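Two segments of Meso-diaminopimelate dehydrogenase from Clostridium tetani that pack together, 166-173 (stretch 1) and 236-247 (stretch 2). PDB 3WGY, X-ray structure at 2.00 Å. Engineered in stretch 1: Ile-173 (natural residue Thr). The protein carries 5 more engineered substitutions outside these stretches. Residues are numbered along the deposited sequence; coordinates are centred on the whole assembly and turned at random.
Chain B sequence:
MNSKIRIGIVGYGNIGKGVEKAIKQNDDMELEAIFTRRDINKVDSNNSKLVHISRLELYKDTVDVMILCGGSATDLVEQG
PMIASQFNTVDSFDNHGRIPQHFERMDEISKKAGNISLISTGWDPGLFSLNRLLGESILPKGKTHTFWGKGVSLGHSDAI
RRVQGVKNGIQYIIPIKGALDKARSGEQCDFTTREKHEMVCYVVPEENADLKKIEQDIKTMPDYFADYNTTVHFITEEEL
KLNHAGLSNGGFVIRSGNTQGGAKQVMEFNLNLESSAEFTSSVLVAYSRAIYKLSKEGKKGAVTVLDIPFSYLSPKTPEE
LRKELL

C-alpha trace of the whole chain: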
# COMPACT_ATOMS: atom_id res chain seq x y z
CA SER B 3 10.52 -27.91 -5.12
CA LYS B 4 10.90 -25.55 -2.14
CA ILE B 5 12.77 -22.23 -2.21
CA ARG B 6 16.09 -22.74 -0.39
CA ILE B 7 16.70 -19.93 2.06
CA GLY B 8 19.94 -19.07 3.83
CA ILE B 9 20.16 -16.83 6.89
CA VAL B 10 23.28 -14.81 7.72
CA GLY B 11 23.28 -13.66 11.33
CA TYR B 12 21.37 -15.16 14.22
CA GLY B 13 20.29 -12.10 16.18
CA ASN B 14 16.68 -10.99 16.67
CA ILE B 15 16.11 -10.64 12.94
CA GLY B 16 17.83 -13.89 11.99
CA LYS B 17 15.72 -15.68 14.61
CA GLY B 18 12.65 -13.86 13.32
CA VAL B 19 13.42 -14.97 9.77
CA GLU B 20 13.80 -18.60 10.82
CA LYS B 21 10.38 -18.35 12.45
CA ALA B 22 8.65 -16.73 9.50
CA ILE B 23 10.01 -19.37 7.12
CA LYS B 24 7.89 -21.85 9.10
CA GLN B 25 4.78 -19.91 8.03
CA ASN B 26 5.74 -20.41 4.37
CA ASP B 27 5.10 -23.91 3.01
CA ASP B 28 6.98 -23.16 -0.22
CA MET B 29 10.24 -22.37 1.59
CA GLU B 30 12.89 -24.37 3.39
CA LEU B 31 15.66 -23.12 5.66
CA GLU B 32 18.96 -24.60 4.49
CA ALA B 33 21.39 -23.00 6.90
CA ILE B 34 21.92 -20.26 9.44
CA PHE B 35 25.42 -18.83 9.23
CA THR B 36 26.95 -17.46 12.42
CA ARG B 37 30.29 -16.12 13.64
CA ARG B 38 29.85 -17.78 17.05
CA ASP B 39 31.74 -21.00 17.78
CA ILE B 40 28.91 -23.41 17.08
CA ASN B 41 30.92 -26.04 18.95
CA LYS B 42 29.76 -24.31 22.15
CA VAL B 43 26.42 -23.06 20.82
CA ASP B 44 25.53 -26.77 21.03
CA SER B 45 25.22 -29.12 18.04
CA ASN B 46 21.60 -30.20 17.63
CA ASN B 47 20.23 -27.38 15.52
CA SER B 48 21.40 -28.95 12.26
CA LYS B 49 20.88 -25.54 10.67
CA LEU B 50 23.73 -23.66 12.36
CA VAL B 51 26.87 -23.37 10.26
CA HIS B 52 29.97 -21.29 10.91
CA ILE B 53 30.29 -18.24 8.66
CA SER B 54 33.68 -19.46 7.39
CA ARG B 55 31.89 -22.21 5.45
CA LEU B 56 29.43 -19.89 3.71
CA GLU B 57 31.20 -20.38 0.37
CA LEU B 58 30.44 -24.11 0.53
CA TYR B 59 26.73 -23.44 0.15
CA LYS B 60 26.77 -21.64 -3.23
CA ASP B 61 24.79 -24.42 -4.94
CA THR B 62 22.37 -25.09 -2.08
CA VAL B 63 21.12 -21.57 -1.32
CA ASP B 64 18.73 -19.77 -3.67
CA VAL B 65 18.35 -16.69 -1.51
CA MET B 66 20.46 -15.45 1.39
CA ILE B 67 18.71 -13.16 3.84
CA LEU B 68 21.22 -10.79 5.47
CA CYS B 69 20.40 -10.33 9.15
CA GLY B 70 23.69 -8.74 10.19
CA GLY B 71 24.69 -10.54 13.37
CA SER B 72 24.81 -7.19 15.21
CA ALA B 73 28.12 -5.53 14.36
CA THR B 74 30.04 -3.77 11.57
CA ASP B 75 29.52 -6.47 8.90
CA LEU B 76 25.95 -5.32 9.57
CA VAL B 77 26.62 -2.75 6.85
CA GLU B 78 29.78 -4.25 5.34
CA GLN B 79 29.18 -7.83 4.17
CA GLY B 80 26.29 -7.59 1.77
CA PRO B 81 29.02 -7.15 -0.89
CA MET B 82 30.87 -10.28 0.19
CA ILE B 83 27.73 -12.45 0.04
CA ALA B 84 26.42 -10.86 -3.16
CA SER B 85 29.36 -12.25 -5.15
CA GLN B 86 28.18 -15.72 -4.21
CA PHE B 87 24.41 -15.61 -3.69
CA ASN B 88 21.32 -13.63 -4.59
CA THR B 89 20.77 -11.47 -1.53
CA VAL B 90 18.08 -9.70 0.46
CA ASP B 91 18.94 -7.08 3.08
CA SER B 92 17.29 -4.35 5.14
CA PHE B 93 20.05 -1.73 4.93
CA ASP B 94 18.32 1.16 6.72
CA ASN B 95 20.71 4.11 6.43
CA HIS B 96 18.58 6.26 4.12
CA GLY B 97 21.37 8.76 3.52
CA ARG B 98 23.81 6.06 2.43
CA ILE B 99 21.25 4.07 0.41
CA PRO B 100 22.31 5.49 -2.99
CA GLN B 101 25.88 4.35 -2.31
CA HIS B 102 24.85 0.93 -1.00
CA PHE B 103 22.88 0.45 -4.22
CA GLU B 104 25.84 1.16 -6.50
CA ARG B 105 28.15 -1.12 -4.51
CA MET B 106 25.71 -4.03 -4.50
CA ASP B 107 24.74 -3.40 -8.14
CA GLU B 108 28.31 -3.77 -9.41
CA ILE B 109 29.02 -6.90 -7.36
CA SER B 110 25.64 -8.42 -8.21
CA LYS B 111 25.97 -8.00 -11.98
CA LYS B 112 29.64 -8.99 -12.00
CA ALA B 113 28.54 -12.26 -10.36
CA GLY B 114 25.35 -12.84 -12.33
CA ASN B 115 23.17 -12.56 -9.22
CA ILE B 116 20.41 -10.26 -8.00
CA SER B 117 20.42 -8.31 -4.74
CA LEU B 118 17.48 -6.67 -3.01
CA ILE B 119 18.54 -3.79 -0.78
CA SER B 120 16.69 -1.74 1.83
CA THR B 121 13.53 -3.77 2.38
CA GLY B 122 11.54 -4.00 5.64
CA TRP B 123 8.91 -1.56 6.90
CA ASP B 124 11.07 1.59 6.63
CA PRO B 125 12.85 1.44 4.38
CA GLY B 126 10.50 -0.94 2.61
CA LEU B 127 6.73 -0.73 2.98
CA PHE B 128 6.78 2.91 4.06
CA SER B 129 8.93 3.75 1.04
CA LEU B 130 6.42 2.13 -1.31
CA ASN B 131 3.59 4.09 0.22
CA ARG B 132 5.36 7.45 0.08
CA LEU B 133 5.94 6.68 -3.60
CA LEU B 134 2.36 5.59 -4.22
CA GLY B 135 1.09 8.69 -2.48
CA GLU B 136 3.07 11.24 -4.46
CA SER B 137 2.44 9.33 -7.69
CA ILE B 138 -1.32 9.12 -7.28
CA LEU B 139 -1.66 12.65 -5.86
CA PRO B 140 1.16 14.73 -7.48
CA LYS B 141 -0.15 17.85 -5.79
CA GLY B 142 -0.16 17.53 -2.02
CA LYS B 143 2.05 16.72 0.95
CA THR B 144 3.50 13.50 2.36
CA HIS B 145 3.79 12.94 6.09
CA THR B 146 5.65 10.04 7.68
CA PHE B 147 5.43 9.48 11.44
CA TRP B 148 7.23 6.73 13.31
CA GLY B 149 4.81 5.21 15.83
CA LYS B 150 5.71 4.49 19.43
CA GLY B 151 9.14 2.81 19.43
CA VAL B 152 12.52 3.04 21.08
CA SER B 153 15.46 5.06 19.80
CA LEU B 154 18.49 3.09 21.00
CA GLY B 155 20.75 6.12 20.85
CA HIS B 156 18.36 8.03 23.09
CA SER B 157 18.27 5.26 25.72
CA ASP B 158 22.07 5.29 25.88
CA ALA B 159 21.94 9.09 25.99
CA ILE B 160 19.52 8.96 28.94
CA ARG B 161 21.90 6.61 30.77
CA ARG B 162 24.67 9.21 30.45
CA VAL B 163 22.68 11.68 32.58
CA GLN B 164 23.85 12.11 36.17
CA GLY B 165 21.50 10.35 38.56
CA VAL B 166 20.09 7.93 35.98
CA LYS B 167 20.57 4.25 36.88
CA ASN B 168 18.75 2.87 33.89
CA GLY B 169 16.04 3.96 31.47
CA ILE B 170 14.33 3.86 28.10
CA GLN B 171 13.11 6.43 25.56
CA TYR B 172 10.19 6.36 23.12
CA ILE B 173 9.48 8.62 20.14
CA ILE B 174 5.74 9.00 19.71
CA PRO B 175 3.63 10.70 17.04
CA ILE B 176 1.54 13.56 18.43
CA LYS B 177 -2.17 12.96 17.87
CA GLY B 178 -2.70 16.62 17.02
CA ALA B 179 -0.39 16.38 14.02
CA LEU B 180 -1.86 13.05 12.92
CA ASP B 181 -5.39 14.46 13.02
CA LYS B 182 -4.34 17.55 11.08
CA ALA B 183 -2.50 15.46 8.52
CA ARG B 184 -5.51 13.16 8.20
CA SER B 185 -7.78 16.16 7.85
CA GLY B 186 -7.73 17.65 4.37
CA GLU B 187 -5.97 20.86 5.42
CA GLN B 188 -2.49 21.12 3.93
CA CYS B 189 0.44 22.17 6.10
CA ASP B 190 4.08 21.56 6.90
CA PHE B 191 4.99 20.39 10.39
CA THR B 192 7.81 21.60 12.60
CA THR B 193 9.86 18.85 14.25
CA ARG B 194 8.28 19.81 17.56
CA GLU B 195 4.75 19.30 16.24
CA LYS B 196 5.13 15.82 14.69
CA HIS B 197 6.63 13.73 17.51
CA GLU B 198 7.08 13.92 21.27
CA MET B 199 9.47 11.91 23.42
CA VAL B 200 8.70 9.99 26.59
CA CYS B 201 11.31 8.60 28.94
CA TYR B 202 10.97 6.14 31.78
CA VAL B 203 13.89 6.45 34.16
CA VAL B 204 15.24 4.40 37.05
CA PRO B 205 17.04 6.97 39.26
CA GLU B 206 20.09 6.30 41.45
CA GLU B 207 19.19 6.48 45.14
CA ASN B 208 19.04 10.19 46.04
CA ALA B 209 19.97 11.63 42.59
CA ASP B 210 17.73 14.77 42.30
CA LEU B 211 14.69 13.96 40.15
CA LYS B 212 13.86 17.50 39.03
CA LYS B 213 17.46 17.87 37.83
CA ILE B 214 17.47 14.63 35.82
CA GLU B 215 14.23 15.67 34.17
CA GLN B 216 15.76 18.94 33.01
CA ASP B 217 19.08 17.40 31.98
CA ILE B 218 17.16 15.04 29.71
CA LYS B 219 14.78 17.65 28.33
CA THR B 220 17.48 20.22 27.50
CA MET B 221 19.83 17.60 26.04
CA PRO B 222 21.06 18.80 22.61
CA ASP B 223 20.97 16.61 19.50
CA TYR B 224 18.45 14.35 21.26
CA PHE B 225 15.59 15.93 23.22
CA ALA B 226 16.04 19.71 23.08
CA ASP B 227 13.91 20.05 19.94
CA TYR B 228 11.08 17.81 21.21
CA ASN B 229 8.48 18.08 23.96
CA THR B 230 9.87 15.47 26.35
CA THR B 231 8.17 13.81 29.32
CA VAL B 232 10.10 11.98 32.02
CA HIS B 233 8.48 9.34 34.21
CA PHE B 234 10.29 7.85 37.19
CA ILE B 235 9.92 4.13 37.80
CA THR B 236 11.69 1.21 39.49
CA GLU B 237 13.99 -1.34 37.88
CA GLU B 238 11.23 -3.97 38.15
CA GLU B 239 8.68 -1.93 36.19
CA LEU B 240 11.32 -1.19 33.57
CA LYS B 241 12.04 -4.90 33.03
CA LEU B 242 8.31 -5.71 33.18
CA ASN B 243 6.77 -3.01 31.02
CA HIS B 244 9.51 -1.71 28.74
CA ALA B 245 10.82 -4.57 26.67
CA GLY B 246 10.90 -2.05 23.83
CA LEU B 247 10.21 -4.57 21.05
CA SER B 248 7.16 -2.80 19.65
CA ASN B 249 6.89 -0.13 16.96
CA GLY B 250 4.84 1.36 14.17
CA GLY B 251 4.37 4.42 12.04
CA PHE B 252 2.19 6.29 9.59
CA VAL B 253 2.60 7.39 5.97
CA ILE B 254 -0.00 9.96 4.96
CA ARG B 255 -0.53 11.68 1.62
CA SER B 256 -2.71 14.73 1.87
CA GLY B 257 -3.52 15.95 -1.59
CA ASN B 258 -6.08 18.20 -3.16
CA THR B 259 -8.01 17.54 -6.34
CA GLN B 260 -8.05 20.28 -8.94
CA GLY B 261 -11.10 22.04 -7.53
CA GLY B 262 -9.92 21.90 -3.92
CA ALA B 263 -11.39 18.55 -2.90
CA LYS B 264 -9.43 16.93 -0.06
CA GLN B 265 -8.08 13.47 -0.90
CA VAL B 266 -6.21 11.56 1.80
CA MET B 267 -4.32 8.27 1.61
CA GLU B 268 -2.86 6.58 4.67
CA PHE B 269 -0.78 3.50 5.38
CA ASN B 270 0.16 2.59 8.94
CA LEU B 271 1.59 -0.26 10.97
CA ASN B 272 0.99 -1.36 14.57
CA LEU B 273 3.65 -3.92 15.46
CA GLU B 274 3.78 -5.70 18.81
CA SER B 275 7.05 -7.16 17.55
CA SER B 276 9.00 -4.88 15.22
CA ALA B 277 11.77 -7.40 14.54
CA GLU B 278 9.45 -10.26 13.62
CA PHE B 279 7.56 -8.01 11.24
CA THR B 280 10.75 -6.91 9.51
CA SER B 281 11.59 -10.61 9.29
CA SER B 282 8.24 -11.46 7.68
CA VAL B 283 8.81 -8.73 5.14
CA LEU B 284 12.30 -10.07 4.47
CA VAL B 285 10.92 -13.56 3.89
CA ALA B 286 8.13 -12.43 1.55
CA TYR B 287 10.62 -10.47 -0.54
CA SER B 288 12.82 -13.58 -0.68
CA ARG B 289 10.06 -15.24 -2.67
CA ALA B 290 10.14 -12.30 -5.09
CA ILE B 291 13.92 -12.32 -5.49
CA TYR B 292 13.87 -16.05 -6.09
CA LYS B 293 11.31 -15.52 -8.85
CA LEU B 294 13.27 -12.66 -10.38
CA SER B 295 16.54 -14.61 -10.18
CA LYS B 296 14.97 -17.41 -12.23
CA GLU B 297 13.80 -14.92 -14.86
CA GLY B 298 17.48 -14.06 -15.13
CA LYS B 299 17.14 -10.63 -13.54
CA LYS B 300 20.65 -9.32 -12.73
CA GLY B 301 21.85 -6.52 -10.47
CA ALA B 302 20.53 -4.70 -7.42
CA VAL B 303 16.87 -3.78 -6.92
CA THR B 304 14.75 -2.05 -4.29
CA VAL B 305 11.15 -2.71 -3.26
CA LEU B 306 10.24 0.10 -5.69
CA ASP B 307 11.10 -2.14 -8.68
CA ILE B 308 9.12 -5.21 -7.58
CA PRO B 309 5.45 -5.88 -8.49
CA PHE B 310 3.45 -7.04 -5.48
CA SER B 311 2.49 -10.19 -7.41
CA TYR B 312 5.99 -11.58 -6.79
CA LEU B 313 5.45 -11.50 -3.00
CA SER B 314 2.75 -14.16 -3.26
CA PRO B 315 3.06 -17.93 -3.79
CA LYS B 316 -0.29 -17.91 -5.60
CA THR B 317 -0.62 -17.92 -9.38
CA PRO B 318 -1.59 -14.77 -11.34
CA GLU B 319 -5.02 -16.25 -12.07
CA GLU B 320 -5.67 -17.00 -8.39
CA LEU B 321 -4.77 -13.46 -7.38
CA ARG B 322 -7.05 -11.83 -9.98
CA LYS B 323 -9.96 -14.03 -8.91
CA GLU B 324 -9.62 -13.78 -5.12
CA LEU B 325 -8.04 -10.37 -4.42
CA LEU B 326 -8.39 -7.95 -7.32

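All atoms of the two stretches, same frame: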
# COMPACT_ATOMS: atom_id res chain seq x y z
N VAL B 166 20.87 8.95 36.68
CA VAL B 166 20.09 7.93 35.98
C VAL B 166 20.74 6.55 36.04
O VAL B 166 21.79 6.33 35.45
CB VAL B 166 19.90 8.31 34.49
CG1 VAL B 166 19.27 7.14 33.73
CG2 VAL B 166 19.02 9.55 34.37
N LYS B 167 20.10 5.63 36.75
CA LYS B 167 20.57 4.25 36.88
C LYS B 167 20.36 3.52 35.56
O LYS B 167 21.29 2.94 34.99
CB LYS B 167 19.77 3.51 37.96
CG LYS B 167 20.27 3.69 39.36
CD LYS B 167 20.97 2.43 39.84
CE LYS B 167 19.99 1.27 39.95
NZ LYS B 167 20.65 0.04 40.47
N ASN B 168 19.12 3.53 35.12
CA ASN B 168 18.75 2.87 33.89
C ASN B 168 17.53 3.59 33.32
O ASN B 168 16.92 4.41 34.01
CB ASN B 168 18.44 1.39 34.19
CG ASN B 168 18.43 0.54 32.94
OD1 ASN B 168 18.78 1.01 31.86
ND2 ASN B 168 18.03 -0.72 33.08
N GLY B 169 17.18 3.30 32.07
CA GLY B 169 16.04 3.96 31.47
C GLY B 169 15.80 3.60 30.02
O GLY B 169 16.57 2.88 29.40
N ILE B 170 14.70 4.11 29.48
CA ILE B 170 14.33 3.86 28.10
C ILE B 170 13.60 5.07 27.53
O ILE B 170 12.91 5.79 28.26
CB ILE B 170 13.40 2.61 28.01
CG1 ILE B 170 13.17 2.23 26.54
CG2 ILE B 170 12.07 2.91 28.68
CD1 ILE B 170 12.52 0.85 26.36
N GLN B 171 13.76 5.31 26.24
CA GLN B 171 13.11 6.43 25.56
C GLN B 171 12.19 5.91 24.47
O GLN B 171 12.41 4.83 23.92
CB GLN B 171 14.17 7.36 24.92
CG GLN B 171 13.58 8.47 24.03
CD GLN B 171 13.45 8.09 22.55
OE1 GLN B 171 13.33 6.91 22.20
NE2 GLN B 171 13.46 9.09 21.68
N TYR B 172 11.15 6.69 24.17
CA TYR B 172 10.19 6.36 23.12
C TYR B 172 9.90 7.63 22.31
O TYR B 172 9.76 8.71 22.89
CB TYR B 172 8.84 5.91 23.69
CG TYR B 172 8.85 4.59 24.42
CD1 TYR B 172 8.88 3.38 23.73
CD2 TYR B 172 8.81 4.56 25.81
CE1 TYR B 172 8.87 2.17 24.41
CE2 TYR B 172 8.80 3.36 26.50
CZ TYR B 172 8.83 2.17 25.79
OH TYR B 172 8.80 0.99 26.48
N ILE B 173 9.83 7.49 21.00
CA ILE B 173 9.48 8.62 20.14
C ILE B 173 8.03 8.28 19.85
O ILE B 173 7.71 7.13 19.55
CB ILE B 173 10.28 8.66 18.82
CG1 ILE B 173 11.76 8.92 19.10
CG2 ILE B 173 9.73 9.76 17.92
CD1 ILE B 173 12.64 9.06 17.85
N THR B 236 10.71 2.11 38.89
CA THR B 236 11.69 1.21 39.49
C THR B 236 12.29 0.31 38.42
O THR B 236 11.80 0.25 37.29
CB THR B 236 11.06 0.30 40.54
OG1 THR B 236 10.26 -0.69 39.87
CG2 THR B 236 10.18 1.10 41.50
N GLU B 237 13.33 -0.42 38.80
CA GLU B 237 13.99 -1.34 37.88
C GLU B 237 13.02 -2.45 37.47
O GLU B 237 13.00 -2.86 36.31
CB GLU B 237 15.22 -1.95 38.57
CG GLU B 237 16.14 -2.74 37.64
CD GLU B 237 16.98 -1.84 36.74
OE1 GLU B 237 17.82 -1.06 37.26
OE2 GLU B 237 16.79 -1.90 35.51
N GLU B 238 12.21 -2.92 38.42
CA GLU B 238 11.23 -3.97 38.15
C GLU B 238 10.25 -3.59 37.05
O GLU B 238 10.04 -4.35 36.10
CB GLU B 238 10.45 -4.31 39.43
CG GLU B 238 9.21 -5.16 39.17
CD GLU B 238 8.41 -5.49 40.43
OE1 GLU B 238 8.01 -4.56 41.16
OE2 GLU B 238 8.17 -6.68 40.68
N GLU B 239 9.65 -2.41 37.17
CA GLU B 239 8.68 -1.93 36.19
C GLU B 239 9.33 -1.75 34.84
O GLU B 239 8.69 -1.94 33.81
CB GLU B 239 8.07 -0.60 36.63
CG GLU B 239 7.61 -0.57 38.07
CD GLU B 239 7.06 0.79 38.44
OE1 GLU B 239 5.85 1.04 38.21
OE2 GLU B 239 7.84 1.62 38.95
N LEU B 240 10.61 -1.36 34.83
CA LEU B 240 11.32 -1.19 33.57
C LEU B 240 11.42 -2.55 32.86
O LEU B 240 11.07 -2.68 31.69
CB LEU B 240 12.71 -0.62 33.82
CG LEU B 240 13.46 -0.18 32.56
CD1 LEU B 240 12.61 0.84 31.82
CD2 LEU B 240 14.81 0.41 32.92
N LYS B 241 11.90 -3.56 33.58
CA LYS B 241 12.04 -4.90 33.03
C LYS B 241 10.67 -5.45 32.61
O LYS B 241 10.53 -6.05 31.55
CB LYS B 241 12.68 -5.83 34.07
CG LYS B 241 12.73 -7.31 33.68
CD LYS B 241 13.88 -7.65 32.73
CE LYS B 241 15.08 -8.27 33.45
NZ LYS B 241 15.73 -7.34 34.42
N LEU B 242 9.67 -5.23 33.45
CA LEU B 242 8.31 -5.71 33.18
C LEU B 242 7.52 -5.04 32.07
O LEU B 242 6.87 -5.70 31.28
CB LEU B 242 7.47 -5.62 34.46
CG LEU B 242 7.61 -6.69 35.54
CD1 LEU B 242 6.76 -6.30 36.74
CD2 LEU B 242 7.18 -8.04 34.99
N ASN B 243 7.58 -3.71 32.00
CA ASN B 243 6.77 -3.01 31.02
C ASN B 243 7.48 -2.27 29.89
O ASN B 243 6.84 -1.57 29.11
CB ASN B 243 5.85 -2.05 31.77
CG ASN B 243 5.04 -2.74 32.86
OD1 ASN B 243 4.44 -3.79 32.63
ND2 ASN B 243 5.03 -2.15 34.05
N HIS B 244 8.79 -2.43 29.77
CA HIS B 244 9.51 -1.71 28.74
C HIS B 244 10.50 -2.55 27.98
O HIS B 244 11.68 -2.21 27.89
CB HIS B 244 10.20 -0.49 29.36
CG HIS B 244 9.25 0.52 29.94
ND1 HIS B 244 8.55 1.41 29.15
CD2 HIS B 244 8.83 0.72 31.21
CE1 HIS B 244 7.74 2.12 29.91
NE2 HIS B 244 7.89 1.72 31.16
N ALA B 245 10.00 -3.65 27.44
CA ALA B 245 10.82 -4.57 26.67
C ALA B 245 11.33 -3.82 25.44
O ALA B 245 12.42 -4.11 24.94
CB ALA B 245 10.00 -5.79 26.25
N GLY B 246 10.53 -2.87 24.97
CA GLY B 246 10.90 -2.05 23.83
C GLY B 246 10.99 -2.76 22.48
O GLY B 246 11.75 -2.35 21.61
N LEU B 247 10.19 -3.81 22.30
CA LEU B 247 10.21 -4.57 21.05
C LEU B 247 9.10 -4.18 20.08
O LEU B 247 9.02 -4.72 18.98
CB LEU B 247 10.10 -6.07 21.35
CG LEU B 247 11.08 -6.62 22.40
CD1 LEU B 247 10.78 -8.08 22.67
CD2 LEU B 247 12.52 -6.44 21.92
O HOH W 1 8.33 -1.25 25.34

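The most distinctive feature of this contact is a short hydrogen bond between two aromatic side chains that meet rim to rim. Tyr-172 OH lies 2.7 Å from His-244 ND1, and either atom could be the donor. Neither ring covers the face of the other. Their centroids are 5.6 Å apart and their planes meet at 43°, so the polar edges meet and the pair does not stack.

The tyrosine hydroxyl has a second partner. Water 1 sits 2.6 Å from Tyr-172 OH and accepts a hydrogen bond from Gly-246 N at 2.8 Å. The water thus links the strand to the loop after the helix, where Tyr-172 OH and Gly-246 N are too far apart to bond directly. Tyr-172 is buried, and its long side chain, with chi1 in m, carries the hydroxyl across to this loop.

Stretch 1 supplies a strand and stretch 2 a helix, 237-243, followed by a loop. The two axes cross at 46° and approach to 9.7 Å. Ile-170 and Tyr-172 alternate with Gln-171 along the strand, so both point toward stretch 2 while Gln-171 is out of its reach.

The apolar centre is Ile-170 against Leu-240. Ile-170 CG2 lies 3.8 Å from Leu-240 CD1, and both residues are buried. Ile-170 CD1 reaches further along, to 3.5 Å from His-244 O and 4.2 Å from Gly-246 CA. Gly-246 suits this place in two ways. Its phi of 67° favours glycine, and an ideal CB there would lie 3.2 Å from Ile-170 CD1, a tight approach.

Gly-169 brings its backbone to the helix: its N is 3.8 Å from Leu-240 CD2. A CB there would point away from stretch 2, so the contact does not itself require glycine.

At the helix start the contact becomes polar. Asn-168 ND2 donates to Glu-237 OE2 at 3.0 Å, with a nearly straight angle of 165°. Asn-168 OD1 accepts a weak bond from Gly-169 N at 2.8 Å, so both ends of the amide are used. The CA-to-CB bond of Glu-237 points sideways, but its side chain bends so that the carboxylate comes nearer. Lys-167 NZ is 4.4 Å from Glu-237 OE1. The charges are opposite, but this is beyond a salt bridge.

Thr-236 caps the helix: its OG1 accepts from Glu-239 N at 3.3 Å. In all, the two stretches bury 373 Å², both sides summed.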